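Local coordinates for FLAP endonuclease-1 protein (Methanocaldococcus jannaschii, PDB 1A76) that cleaves 5'-flap structures in DNA, and degrades DNA from the 5' end as an exonuclease, during replication and repair, using magnesium ions, at residues F8-I13 with L200-E205; I14-L19 with N71-I76; S56-V61 with V132-Y137; L139-I144 with L280-G285. One frame throughout, in Å; residues are numbered along the deposited sequence.

Contact 1: F8-I13 with L200-E205; sequences FIPKNI and LNEVLE
Pro10 lies against the first turn of helix 200-207; its ring and the Glu202 chain run past one another in opposite senses, and the ring crosses the Val203 side chain at about a right angle. The ring reaches the helix backbone itself: Pro10 CG stands 3.5 Å from Val203 CA. The same atom lies 3.6 Å from Glu202 CG, while Pro10 CB is 3.7 Å from that methylene. Glu202 has CG anti to the backbone N (chi1 152°), and with the chain extended beyond CG the carboxylate passes the proline and ends beside Asn12. There Glu202 OE1 and Asn12 ND2 are 3.2 Å apart, the carboxylate and amide planes turned 30° from each other.

This is the edge of the central mixed sheet: strand 12-13, an outermost strand, runs antiparallel to strand 196-199, which leads straight into helix 200-207, so the N-domain is joined here to the I-domain. Lys11 adds a salt bridge to Glu196.

An alanine at Glu202 would remove the chain beyond CB and would probably leave Pro10 CB and CG without the methylene they rest on, and Asn12 ND2 without the carboxylate beside it.

Val203 divides its two methyls between neighbours. Its CG1, anti to the backbone N, meets Ile9 CG2 at 4.0 Å, the two side chains crossing obliquely; CG2, on the other branch, faces Pro10 CD at 4.2 Å. Ile9 continues inward onto Tyr174 and Leu177, its side chain about 10 Å from those of Asp173 and Asp175, predicted ligands of the second magnesium.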
loop_
_atom_site.group_PDB
_atom_site.type_symbol
_atom_site.label_atom_id
_atom_site.label_comp_id
_atom_site.label_asym_id
_atom_site.label_seq_id
_atom_site.Cartn_x
_atom_site.Cartn_y
_atom_site.Cartn_z
ATOM N N PHE A 8 5.255 9.071 -17.761
ATOM C CA PHE A 8 6.502 9.819 -17.785
ATOM C C PHE A 8 7.777 9.159 -17.308
ATOM O O PHE A 8 8.848 9.730 -17.449
ATOM C CB PHE A 8 6.289 11.125 -17.036
ATOM C CG PHE A 8 5.050 11.843 -17.459
ATOM C CD1 PHE A 8 5.034 12.574 -18.644
ATOM C CD2 PHE A 8 3.884 11.747 -16.706
ATOM C CE1 PHE A 8 3.871 13.200 -19.081
ATOM C CE2 PHE A 8 2.717 12.370 -17.133
ATOM C CZ PHE A 8 2.712 13.099 -18.327
ATOM N N ILE A 9 7.689 7.962 -16.758
ATOM C CA ILE A 9 8.901 7.312 -16.297
ATOM C C ILE A 9 9.125 5.972 -16.969
ATOM O O ILE A 9 8.174 5.313 -17.393
ATOM C CB ILE A 9 8.875 7.119 -14.766
ATOM C CG1 ILE A 9 7.729 6.190 -14.373
ATOM C CG2 ILE A 9 8.690 8.469 -14.078
ATOM C CD1 ILE A 9 7.590 6.007 -12.882
ATOM N N PRO A 10 10.399 5.569 -17.117
ATOM C CA PRO A 10 10.683 4.275 -17.747
ATOM C C PRO A 10 10.180 3.123 -16.882
ATOM O O PRO A 10 10.216 3.187 -15.658
ATOM C CB PRO A 10 12.208 4.264 -17.907
ATOM C CG PRO A 10 12.719 5.278 -16.919
ATOM C CD PRO A 10 11.629 6.314 -16.768
ATOM N N LYS A 11 9.671 2.083 -17.531
ATOM C CA LYS A 11 9.180 0.910 -16.823
ATOM C C LYS A 11 9.143 -0.223 -17.819
ATOM O O LYS A 11 9.178 0.011 -19.023
ATOM C CB LYS A 11 7.786 1.159 -16.253
ATOM C CG LYS A 11 6.698 1.236 -17.294
ATOM C CD LYS A 11 6.177 2.654 -17.422
ATOM C CE LYS A 11 4.945 2.855 -16.572
ATOM N NZ LYS A 11 5.309 2.761 -15.137
ATOM N N ASN A 12 9.094 -1.455 -17.330
ATOM C CA ASN A 12 9.063 -2.593 -18.234
ATOM C C ASN A 12 8.151 -3.708 -17.757
ATOM O O ASN A 12 8.033 -3.979 -16.559
ATOM C CB ASN A 12 10.478 -3.146 -18.431
ATOM C CG ASN A 12 11.432 -2.120 -19.035
ATOM O OD1 ASN A 12 11.415 -1.875 -20.241
ATOM N ND2 ASN A 12 12.265 -1.515 -18.194
ATOM N N ILE A 13 7.510 -4.355 -18.711
ATOM C CA ILE A 13 6.635 -5.480 -18.411
ATOM C C ILE A 13 7.578 -6.609 -18.004
ATOM O O ILE A 13 8.652 -6.772 -18.590
ATOM C CB ILE A 13 5.806 -5.918 -19.668
ATOM C CG1 ILE A 13 4.577 -5.013 -19.840
ATOM C CG2 ILE A 13 5.378 -7.391 -19.536
ATOM C CD1 ILE A 13 3.960 -5.029 -21.279
ATOM N N LEU A 200 14.078 2.285 -9.836
ATOM C CA LEU A 200 14.407 3.680 -9.514
ATOM C C LEU A 200 15.692 4.177 -10.189
ATOM O O LEU A 200 15.722 5.274 -10.745
ATOM C CB LEU A 200 14.505 3.863 -7.996
ATOM C CG LEU A 200 14.725 5.283 -7.425
ATOM C CD1 LEU A 200 13.555 6.214 -7.795
ATOM C CD2 LEU A 200 14.870 5.210 -5.903
ATOM N N ASN A 201 16.748 3.370 -10.142
ATOM C CA ASN A 201 18.005 3.747 -10.770
ATOM C C ASN A 201 17.792 4.040 -12.247
ATOM O O ASN A 201 18.349 4.993 -12.775
ATOM C CB ASN A 201 19.052 2.642 -10.624
ATOM C CG ASN A 201 20.453 3.135 -10.926
ATOM O OD1 ASN A 201 20.958 4.038 -10.259
ATOM N ND2 ASN A 201 21.085 2.553 -11.935
ATOM N N GLU A 202 16.990 3.216 -12.911
ATOM C CA GLU A 202 16.720 3.428 -14.326
ATOM C C GLU A 202 15.958 4.734 -14.564
ATOM O O GLU A 202 16.270 5.474 -15.502
ATOM C CB GLU A 202 15.924 2.257 -14.899
ATOM C CG GLU A 202 15.035 2.637 -16.075
ATOM C CD GLU A 202 14.589 1.430 -16.875
ATOM O OE1 GLU A 202 13.872 0.579 -16.312
ATOM O OE2 GLU A 202 14.958 1.329 -18.064
ATOM N N VAL A 203 14.954 5.003 -13.725
ATOM C CA VAL A 203 14.158 6.219 -13.836
ATOM C C VAL A 203 15.076 7.441 -13.761
ATOM O O VAL A 203 15.048 8.314 -14.624
ATOM C CB VAL A 203 13.104 6.339 -12.686
ATOM C CG1 VAL A 203 12.385 7.684 -12.784
ATOM C CG2 VAL A 203 12.083 5.217 -12.775
ATOM N N LEU A 204 15.902 7.488 -12.721
ATOM C CA LEU A 204 16.812 8.619 -12.513
ATOM C C LEU A 204 17.853 8.818 -13.621
ATOM O O LEU A 204 18.084 9.948 -14.056
ATOM C CB LEU A 204 17.505 8.468 -11.155
ATOM C CG LEU A 204 16.552 8.163 -9.995
ATOM C CD1 LEU A 204 17.283 8.251 -8.659
ATOM C CD2 LEU A 204 15.393 9.166 -10.041
ATOM N N GLU A 205 18.474 7.730 -14.078
ATOM C CA GLU A 205 19.485 7.815 -15.131
ATOM C C GLU A 205 18.871 8.240 -16.467
ATOM O O GLU A 205 19.424 9.090 -17.174
ATOM C CB GLU A 205 20.208 6.469 -15.297
ATOM C CG GLU A 205 21.045 6.035 -14.075
ATOM C CD GLU A 205 22.375 6.767 -13.937
ATOM O OE1 GLU A 205 22.611 7.765 -14.655
ATOM O OE2 GLU A 205 23.188 6.340 -13.091
#

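Contact 2: I14-L19 with N71-I76; sequences ISFEDL and NDITPI
The ring of Phe16 fits unusually tightly against Asn71 and Ile73: Phe16 CE1 is 3.2 Å from Ile73 CD1, the methyl approaching the ring obliquely. Across the ring, on its CD2-CE2 side, Asn71 CB lies 3.5 Å from Phe16 CE2, with ring and amide planes 62° apart; the still shorter approach of the amide oxygen is a doubtful detail of the model. Phe16 CG stands anti to the backbone N (chi1 -152°), carrying the ring across to residues 71-76. Leu19 adds to the same isoleucine: its O sits 3.4 Å from Ile73 CG1 and its CB 4.0 Å from Ile73 CD1.

No hydrogen bond crosses the contact. The 14-19 loop is instead shaped internally, Ser15 OG accepting from Asp18 N at 3.3 Å in an ST motif. Phe16 also stacks on His67 and touches Leu68; an alanine in place of Phe16 would probably open a gap beside Ile73 CD1 and Asn71 CB and leave the His67 ring without its stacking mate.

Asp72, with positive phi, is the C-prime residue of the Schellman motif ending helix 56-70, and it is salt-bridged to Lys20. The chain then enters strand 74-79, parallel to strand 23-27, the return of a beta-alpha-beta crossover as in other PIN-type nuclease domains.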
loop_
_atom_site.group_PDB
_atom_site.type_symbol
_atom_site.label_atom_id
_atom_site.label_comp_id
_atom_site.label_asym_id
_atom_site.label_seq_id
_atom_site.Cartn_x
_atom_site.Cartn_y
_atom_site.Cartn_z
ATOM N N ILE A 14 7.207 -7.354 -16.974
ATOM C CA ILE A 14 8.016 -8.481 -16.534
ATOM C C ILE A 14 7.102 -9.700 -16.428
ATOM O O ILE A 14 5.957 -9.585 -15.999
ATOM C CB ILE A 14 8.709 -8.204 -15.155
ATOM C CG1 ILE A 14 9.709 -9.324 -14.847
ATOM C CG2 ILE A 14 7.663 -8.083 -14.035
ATOM C CD1 ILE A 14 10.708 -9.007 -13.734
ATOM N N SER A 15 7.583 -10.873 -16.834
ATOM C CA SER A 15 6.731 -12.051 -16.730
ATOM C C SER A 15 6.705 -12.579 -15.292
ATOM O O SER A 15 7.587 -12.272 -14.493
ATOM C CB SER A 15 7.226 -13.149 -17.662
ATOM O OG SER A 15 8.516 -13.580 -17.265
ATOM N N PHE A 16 5.681 -13.358 -14.962
ATOM C CA PHE A 16 5.578 -13.943 -13.629
ATOM C C PHE A 16 6.774 -14.869 -13.411
ATOM O O PHE A 16 7.265 -15.025 -12.293
ATOM C CB PHE A 16 4.271 -14.738 -13.510
ATOM C CG PHE A 16 3.721 -14.817 -12.115
ATOM C CD1 PHE A 16 3.895 -13.775 -11.216
ATOM C CD2 PHE A 16 3.018 -15.945 -11.705
ATOM C CE1 PHE A 16 3.375 -13.854 -9.926
ATOM C CE2 PHE A 16 2.494 -16.039 -10.419
ATOM C CZ PHE A 16 2.672 -14.992 -9.527
ATOM N N GLU A 17 7.256 -15.472 -14.492
ATOM C CA GLU A 17 8.390 -16.384 -14.404
ATOM C C GLU A 17 9.673 -15.702 -13.938
ATOM O O GLU A 17 10.396 -16.235 -13.098
ATOM C CB GLU A 17 8.648 -17.046 -15.763
ATOM C CG GLU A 17 9.848 -17.989 -15.779
ATOM C CD GLU A 17 11.045 -17.413 -16.517
ATOM O OE1 GLU A 17 11.038 -17.425 -17.769
ATOM O OE2 GLU A 17 11.995 -16.950 -15.844
ATOM N N ASP A 18 9.957 -14.528 -14.490
ATOM C CA ASP A 18 11.171 -13.813 -14.126
ATOM C C ASP A 18 11.071 -13.192 -12.733
ATOM O O ASP A 18 12.004 -12.561 -12.256
ATOM C CB ASP A 18 11.491 -12.739 -15.175
ATOM C CG ASP A 18 11.969 -13.337 -16.499
ATOM O OD1 ASP A 18 12.242 -14.553 -16.548
ATOM O OD2 ASP A 18 12.068 -12.592 -17.495
ATOM N N LEU A 19 9.930 -13.384 -12.089
ATOM C CA LEU A 19 9.695 -12.869 -10.744
ATOM C C LEU A 19 9.874 -14.033 -9.756
ATOM O O LEU A 19 9.851 -13.851 -8.534
ATOM C CB LEU A 19 8.267 -12.333 -10.664
ATOM C CG LEU A 19 7.934 -10.870 -10.373
ATOM C CD1 LEU A 19 9.131 -9.988 -10.585
ATOM C CD2 LEU A 19 6.748 -10.449 -11.248
ATOM N N ASN A 71 4.467 -19.524 -7.174
ATOM C CA ASN A 71 5.492 -19.097 -8.122
ATOM C C ASN A 71 6.774 -18.692 -7.413
ATOM O O ASN A 71 7.534 -17.872 -7.916
ATOM C CB ASN A 71 4.995 -17.920 -8.957
ATOM C CG ASN A 71 5.346 -18.064 -10.418
ATOM O OD1 ASN A 71 4.464 -18.192 -11.270
ATOM N ND2 ASN A 71 6.644 -18.057 -10.720
ATOM N N ASP A 72 7.003 -19.278 -6.246
ATOM C CA ASP A 72 8.184 -18.996 -5.445
ATOM C C ASP A 72 8.404 -17.511 -5.124
ATOM O O ASP A 72 9.545 -17.060 -4.966
ATOM C CB ASP A 72 9.437 -19.579 -6.114
ATOM C CG ASP A 72 10.598 -19.709 -5.146
ATOM O OD1 ASP A 72 10.360 -19.595 -3.925
ATOM O OD2 ASP A 72 11.744 -19.914 -5.590
ATOM N N ILE A 73 7.316 -16.747 -5.036
ATOM C CA ILE A 73 7.426 -15.337 -4.665
ATOM C C ILE A 73 7.032 -15.312 -3.205
ATOM O O ILE A 73 5.873 -15.592 -2.863
ATOM C CB ILE A 73 6.463 -14.433 -5.437
ATOM C CG1 ILE A 73 6.955 -14.252 -6.872
ATOM C CG2 ILE A 73 6.375 -13.067 -4.743
ATOM C CD1 ILE A 73 5.856 -13.963 -7.867
ATOM N N THR A 74 7.997 -15.005 -2.344
ATOM C CA THR A 74 7.746 -14.961 -0.907
ATOM C C THR A 74 7.390 -13.545 -0.475
ATOM O O THR A 74 8.239 -12.648 -0.485
ATOM C CB THR A 74 8.981 -15.437 -0.129
ATOM O OG1 THR A 74 9.210 -16.817 -0.419
ATOM C CG2 THR A 74 8.777 -15.267 1.359
ATOM N N PRO A 75 6.119 -13.324 -0.104
ATOM C CA PRO A 75 5.706 -11.991 0.316
ATOM C C PRO A 75 5.655 -11.765 1.824
ATOM O O PRO A 75 5.497 -12.697 2.629
ATOM C CB PRO A 75 4.320 -11.864 -0.302
ATOM C CG PRO A 75 3.764 -13.298 -0.197
ATOM C CD PRO A 75 4.966 -14.245 -0.112
ATOM N N ILE A 76 5.816 -10.504 2.194
ATOM C CA ILE A 76 5.705 -10.097 3.576
ATOM C C ILE A 76 4.748 -8.916 3.453
ATOM O O ILE A 76 4.981 -7.996 2.663
ATOM C CB ILE A 76 7.065 -9.664 4.189
ATOM C CG1 ILE A 76 6.831 -9.148 5.610
ATOM C CG2 ILE A 76 7.742 -8.611 3.312
ATOM C CD1 ILE A 76 7.913 -9.528 6.602
#

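Contact 3: S56-V61 with V132-Y137; sequences SAYNGV and VENCKY
Cys135 SG is the meeting point of three side chains of helix 56-70. It lies 3.7 Å from Tyr58 CD1, 3.8 Å from Ala57 CB and 3.9 Å from Val61 CG2. Toward the tyrosine it is a sulfur-aromatic contact of the edge type: SG is 4.9 Å from the ring centroid and 84° off the ring normal, beside the rim and near the ring plane. With SG anti to the carbonyl carbon, the sulfur is directed at that rim.

One residue back along the second helix, Asn134 accompanies the outer part of the same ring. Its CB is 3.6 Å from Tyr58 CE1, approaching obliquely, and its OD1 lies 3.1 Å from Tyr58 OH, the amide plane turned 66° from the ring.

These groups are brought together by helices whose axes approach to 9.8 Å and run nearly the same way, with a signed crossing angle of -26°. Around them, Phe289 meets the Tyr58 ring edge-to-face, Met131 touches Ala57 and Tyr58, and Leu138 and Leu139 pack on Val61. Farther round helix 129-142, Lys136 NZ is 3.1 Å from Glu133 OE1 in a salt bridge and has further salt-bridge partners in Glu82 and Glu148.

The chemistry is therefore graded: a buried thiol meeting carbon atoms of residues 56-61, then a phenol hydroxyl close to an amide oxygen, and, on the side of helix 129-142 turned from this contact, a lysine whose charge probably offsets the repulsion between the carboxylates of Glu133 and Glu82. The N-domain and I-domain meet here largely through nonpolar contact.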
loop_
_atom_site.group_PDB
_atom_site.type_symbol
_atom_site.label_atom_id
_atom_site.label_comp_id
_atom_site.label_asym_id
_atom_site.label_seq_id
_atom_site.Cartn_x
_atom_site.Cartn_y
_atom_site.Cartn_z
ATOM N N SER A 56 -14.555 -9.293 0.052
ATOM C CA SER A 56 -13.656 -8.989 -1.056
ATOM C C SER A 56 -12.167 -9.026 -0.676
ATOM O O SER A 56 -11.352 -9.639 -1.385
ATOM C CB SER A 56 -14.011 -7.600 -1.613
ATOM O OG SER A 56 -14.901 -7.718 -2.706
ATOM N N ALA A 57 -11.817 -8.374 0.434
ATOM C CA ALA A 57 -10.423 -8.316 0.896
ATOM C C ALA A 57 -9.858 -9.666 1.350
ATOM O O ALA A 57 -8.706 -9.997 1.064
ATOM C CB ALA A 57 -10.293 -7.321 2.021
ATOM N N TYR A 58 -10.662 -10.434 2.076
ATOM C CA TYR A 58 -10.224 -11.735 2.559
ATOM C C TYR A 58 -9.921 -12.665 1.364
ATOM O O TYR A 58 -8.962 -13.456 1.397
ATOM C CB TYR A 58 -11.306 -12.350 3.471
ATOM C CG TYR A 58 -11.880 -11.394 4.518
ATOM C CD1 TYR A 58 -11.102 -10.368 5.054
ATOM C CD2 TYR A 58 -13.200 -11.517 4.960
ATOM C CE1 TYR A 58 -11.616 -9.484 5.998
ATOM C CE2 TYR A 58 -13.726 -10.639 5.907
ATOM C CZ TYR A 58 -12.927 -9.622 6.419
ATOM O OH TYR A 58 -13.444 -8.721 7.313
ATOM N N ASN A 59 -10.739 -12.560 0.315
ATOM C CA ASN A 59 -10.571 -13.368 -0.896
ATOM C C ASN A 59 -9.220 -13.070 -1.572
ATOM O O ASN A 59 -8.487 -13.977 -1.946
ATOM C CB ASN A 59 -11.748 -13.091 -1.868
ATOM C CG ASN A 59 -11.652 -13.877 -3.168
ATOM O OD1 ASN A 59 -10.773 -13.633 -3.994
ATOM N ND2 ASN A 59 -12.568 -14.820 -3.357
ATOM N N GLY A 60 -8.884 -11.795 -1.717
ATOM C CA GLY A 60 -7.622 -11.452 -2.345
ATOM C C GLY A 60 -6.426 -11.826 -1.482
ATOM O O GLY A 60 -5.420 -12.321 -1.985
ATOM N N VAL A 61 -6.530 -11.594 -0.177
ATOM C CA VAL A 61 -5.444 -11.911 0.740
ATOM C C VAL A 61 -5.074 -13.397 0.658
ATOM O O VAL A 61 -3.902 -13.770 0.521
ATOM C CB VAL A 61 -5.856 -11.559 2.194
ATOM C CG1 VAL A 61 -4.844 -12.110 3.188
ATOM C CG2 VAL A 61 -5.976 -10.060 2.335
ATOM N N VAL A 132 -9.520 -4.649 8.280
ATOM C CA VAL A 132 -8.065 -4.637 8.199
ATOM C C VAL A 132 -7.509 -5.577 9.269
ATOM O O VAL A 132 -6.567 -6.324 9.028
ATOM C CB VAL A 132 -7.491 -3.212 8.457
ATOM C CG1 VAL A 132 -5.966 -3.266 8.493
ATOM C CG2 VAL A 132 -7.975 -2.248 7.375
ATOM N N GLU A 133 -8.087 -5.526 10.464
ATOM C CA GLU A 133 -7.623 -6.395 11.541
ATOM C C GLU A 133 -7.898 -7.868 11.170
ATOM O O GLU A 133 -7.079 -8.739 11.448
ATOM C CB GLU A 133 -8.314 -6.021 12.855
ATOM C CG GLU A 133 -7.704 -4.816 13.626
ATOM C CD GLU A 133 -6.832 -3.879 12.781
ATOM O OE1 GLU A 133 -5.622 -4.151 12.624
ATOM O OE2 GLU A 133 -7.351 -2.852 12.285
ATOM N N ASN A 134 -9.039 -8.123 10.534
ATOM C CA ASN A 134 -9.436 -9.467 10.092
ATOM C C ASN A 134 -8.465 -10.011 9.032
ATOM O O ASN A 134 -8.198 -11.212 8.968
ATOM C CB ASN A 134 -10.852 -9.432 9.509
ATOM C CG ASN A 134 -11.938 -9.532 10.577
ATOM O OD1 ASN A 134 -13.130 -9.346 10.291
ATOM N ND2 ASN A 134 -11.541 -9.831 11.800
ATOM N N CYS A 135 -7.941 -9.118 8.199
ATOM C CA CYS A 135 -6.992 -9.504 7.166
ATOM C C CYS A 135 -5.670 -9.926 7.807
ATOM O O CYS A 135 -5.030 -10.877 7.369
ATOM C CB CYS A 135 -6.759 -8.336 6.207
ATOM S SG CYS A 135 -8.112 -8.112 5.024
ATOM N N LYS A 136 -5.271 -9.216 8.854
ATOM C CA LYS A 136 -4.037 -9.538 9.559
ATOM C C LYS A 136 -4.197 -10.893 10.237
ATOM O O LYS A 136 -3.275 -11.697 10.253
ATOM C CB LYS A 136 -3.733 -8.467 10.615
ATOM C CG LYS A 136 -3.462 -7.088 10.045
ATOM C CD LYS A 136 -3.299 -6.083 11.181
ATOM C CE LYS A 136 -2.577 -4.820 10.734
ATOM N NZ LYS A 136 -2.705 -3.732 11.763
ATOM N N TYR A 137 -5.372 -11.135 10.809
ATOM C CA TYR A 137 -5.653 -12.400 11.487
ATOM C C TYR A 137 -5.565 -13.541 10.483
ATOM O O TYR A 137 -4.983 -14.590 10.759
ATOM C CB TYR A 137 -7.054 -12.371 12.104
ATOM C CG TYR A 137 -7.536 -13.710 12.655
ATOM C CD1 TYR A 137 -6.808 -14.382 13.641
ATOM C CD2 TYR A 137 -8.734 -14.288 12.209
ATOM C CE1 TYR A 137 -7.260 -15.599 14.175
ATOM C CE2 TYR A 137 -9.195 -15.512 12.742
ATOM C CZ TYR A 137 -8.450 -16.154 13.723
ATOM O OH TYR A 137 -8.886 -17.344 14.265
#

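Contact 4: L139-I144 with L280-G285; sequences LSLMGI and LPDKEG
The carboxylate of Asp282 has Leu141 and Gly285 on the same side of its plane. Leu141 CD2 comes to 3.7 Å from Asp282 OD2, the two side chains lying alongside and pointing the same way. Gly285 N donates to Asp282 OD1 at 3.0 Å, well above the carboxylate plane (65° out of it). The Pro281 ring, puckered rather than flat, offers CB to Met142 O at 3.7 Å, while Leu308, Tyr309 and Ile286 also pack against this proline.

The one hydrogen bond across the contact runs from Asp282 N to Leu141 O, 2.9 Å long and nearly straight at 165°. The same oxygen receives a CA-H...O contact from Pro281 CA at 3.4 Å. Leu141 CD1, the other branch, reaches Gly285 O at 3.7 Å. Gly285 is tightly placed: a CB there would stand about 3.1 Å from Leu141 CD2 and would clash with Asp282 OD2.

Helix 129-142 ends here in a Schellman motif, with Gly143 at positive phi (76°), and helix 283-292 begins with Asp282 as its N-cap.

Leu141 O, in the last turn of one helix, is thus taken up by the backbone just before the next, and the aspartate's negative charge at the start of helix 283-292 would probably be favoured by the helix dipole as well as by its capping bond.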
loop_
_atom_site.group_PDB
_atom_site.type_symbol
_atom_site.label_atom_id
_atom_site.label_comp_id
_atom_site.label_asym_id
_atom_site.label_seq_id
_atom_site.Cartn_x
_atom_site.Cartn_y
_atom_site.Cartn_z
ATOM N N LEU A 139 -3.871 -13.630 7.761
ATOM C CA LEU A 139 -2.481 -13.840 7.370
ATOM C C LEU A 139 -1.766 -14.665 8.433
ATOM O O LEU A 139 -0.947 -15.525 8.114
ATOM C CB LEU A 139 -1.778 -12.505 7.185
ATOM C CG LEU A 139 -2.139 -11.756 5.893
ATOM C CD1 LEU A 139 -1.541 -10.358 5.964
ATOM C CD2 LEU A 139 -1.600 -12.515 4.678
ATOM N N SER A 140 -2.082 -14.401 9.697
ATOM C CA SER A 140 -1.466 -15.139 10.797
ATOM C C SER A 140 -1.867 -16.607 10.697
ATOM O O SER A 140 -1.056 -17.509 10.907
ATOM C CB SER A 140 -1.934 -14.577 12.135
ATOM O OG SER A 140 -3.221 -15.080 12.434
ATOM N N LEU A 141 -3.134 -16.843 10.389
ATOM C CA LEU A 141 -3.633 -18.207 10.254
ATOM C C LEU A 141 -2.924 -18.867 9.083
ATOM O O LEU A 141 -2.636 -20.060 9.109
ATOM C CB LEU A 141 -5.150 -18.197 10.009
ATOM C CG LEU A 141 -5.986 -17.830 11.232
ATOM C CD1 LEU A 141 -7.457 -17.830 10.852
ATOM C CD2 LEU A 141 -5.700 -18.814 12.370
ATOM N N MET A 142 -2.631 -18.074 8.057
ATOM C CA MET A 142 -1.965 -18.583 6.870
ATOM C C MET A 142 -0.463 -18.773 7.054
ATOM O O MET A 142 0.200 -19.338 6.185
ATOM C CB MET A 142 -2.221 -17.650 5.687
ATOM C CG MET A 142 -3.663 -17.611 5.216
ATOM S SD MET A 142 -3.846 -16.344 3.954
ATOM C CE MET A 142 -2.788 -16.965 2.667
ATOM N N GLY A 143 0.060 -18.306 8.183
ATOM C CA GLY A 143 1.479 -18.428 8.478
ATOM C C GLY A 143 2.314 -17.444 7.693
ATOM O O GLY A 143 3.543 -17.606 7.573
ATOM N N ILE A 144 1.640 -16.439 7.136
ATOM C CA ILE A 144 2.287 -15.406 6.319
ATOM C C ILE A 144 2.624 -14.202 7.205
ATOM O O ILE A 144 1.743 -13.612 7.829
ATOM C CB ILE A 144 1.357 -14.911 5.179
ATOM C CG1 ILE A 144 0.785 -16.101 4.384
ATOM C CG2 ILE A 144 2.121 -13.930 4.288
ATOM C CD1 ILE A 144 1.834 -17.040 3.801
ATOM N N LEU A 280 3.786 -22.811 9.192
ATOM C CA LEU A 280 2.780 -23.691 8.616
ATOM C C LEU A 280 1.382 -23.129 8.881
ATOM O O LEU A 280 1.116 -22.593 9.956
ATOM C CB LEU A 280 2.919 -25.099 9.198
ATOM C CG LEU A 280 4.226 -25.739 8.725
ATOM C CD1 LEU A 280 4.496 -27.019 9.516
ATOM C CD2 LEU A 280 4.143 -26.019 7.240
ATOM N N PRO A 281 0.475 -23.238 7.899
ATOM C CA PRO A 281 -0.894 -22.724 8.059
ATOM C C PRO A 281 -1.810 -23.549 8.970
ATOM O O PRO A 281 -1.740 -24.785 8.984
ATOM C CB PRO A 281 -1.433 -22.681 6.633
ATOM C CG PRO A 281 -0.649 -23.728 5.899
ATOM C CD PRO A 281 0.690 -23.847 6.571
ATOM N N ASP A 282 -2.661 -22.852 9.722
ATOM C CA ASP A 282 -3.619 -23.497 10.610
ATOM C C ASP A 282 -4.818 -23.779 9.708
ATOM O O ASP A 282 -5.713 -22.942 9.565
ATOM C CB ASP A 282 -4.002 -22.546 11.762
ATOM C CG ASP A 282 -5.169 -23.060 12.599
ATOM O OD1 ASP A 282 -5.690 -24.169 12.319
ATOM O OD2 ASP A 282 -5.576 -22.342 13.547
ATOM N N LYS A 283 -4.801 -24.956 9.080
ATOM C CA LYS A 283 -5.844 -25.375 8.157
ATOM C C LYS A 283 -7.258 -25.251 8.711
ATOM O O LYS A 283 -8.147 -24.767 8.023
ATOM C CB LYS A 283 -5.605 -26.817 7.704
ATOM C CG LYS A 283 -4.318 -27.027 6.894
ATOM C CD LYS A 283 -4.254 -28.438 6.318
ATOM C CE LYS A 283 -3.223 -28.531 5.191
ATOM N NZ LYS A 283 -2.986 -29.943 4.752
ATOM N N GLU A 284 -7.453 -25.687 9.950
ATOM C CA GLU A 284 -8.761 -25.659 10.601
ATOM C C GLU A 284 -9.278 -24.244 10.833
ATOM O O GLU A 284 -10.451 -23.949 10.585
ATOM C CB GLU A 284 -8.687 -26.395 11.948
ATOM C CG GLU A 284 -8.496 -27.910 11.844
ATOM C CD GLU A 284 -7.103 -28.284 11.383
ATOM O OE1 GLU A 284 -6.138 -27.658 11.875
ATOM O OE2 GLU A 284 -6.972 -29.187 10.529
ATOM N N GLY A 285 -8.399 -23.381 11.334
ATOM C CA GLY A 285 -8.772 -22.004 11.599
ATOM C C GLY A 285 -9.123 -21.259 10.328
ATOM O O GLY A 285 -10.019 -20.419 10.331
#

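How the contacts relate
Contacts 3 and 4 share helix 129-142 and touch, Val61 CG1 lying 3.6 Å from Leu139 CD2, with centres 13 Å apart. Contact 4 also meets contact 2, where Pro75 O is 4.0 Å from Ile144 CG2. Contact 2 adjoins contact 1 in sequence, and both reach the mixed sheet, although their centres are 20 Å apart. Contacts 1 and 3 lie on opposite sides of the chain's centre, 32 Å between centres, and both come within some 15 Å of metal-site groups: the side chain of Ile9 is about 14 Å from a bound manganese ion, while the side chains of Val61 and Cys135 are about 12 Å from those of Asp27 and Asp80 respectively. Contacts 2 and 4 lie away from the site.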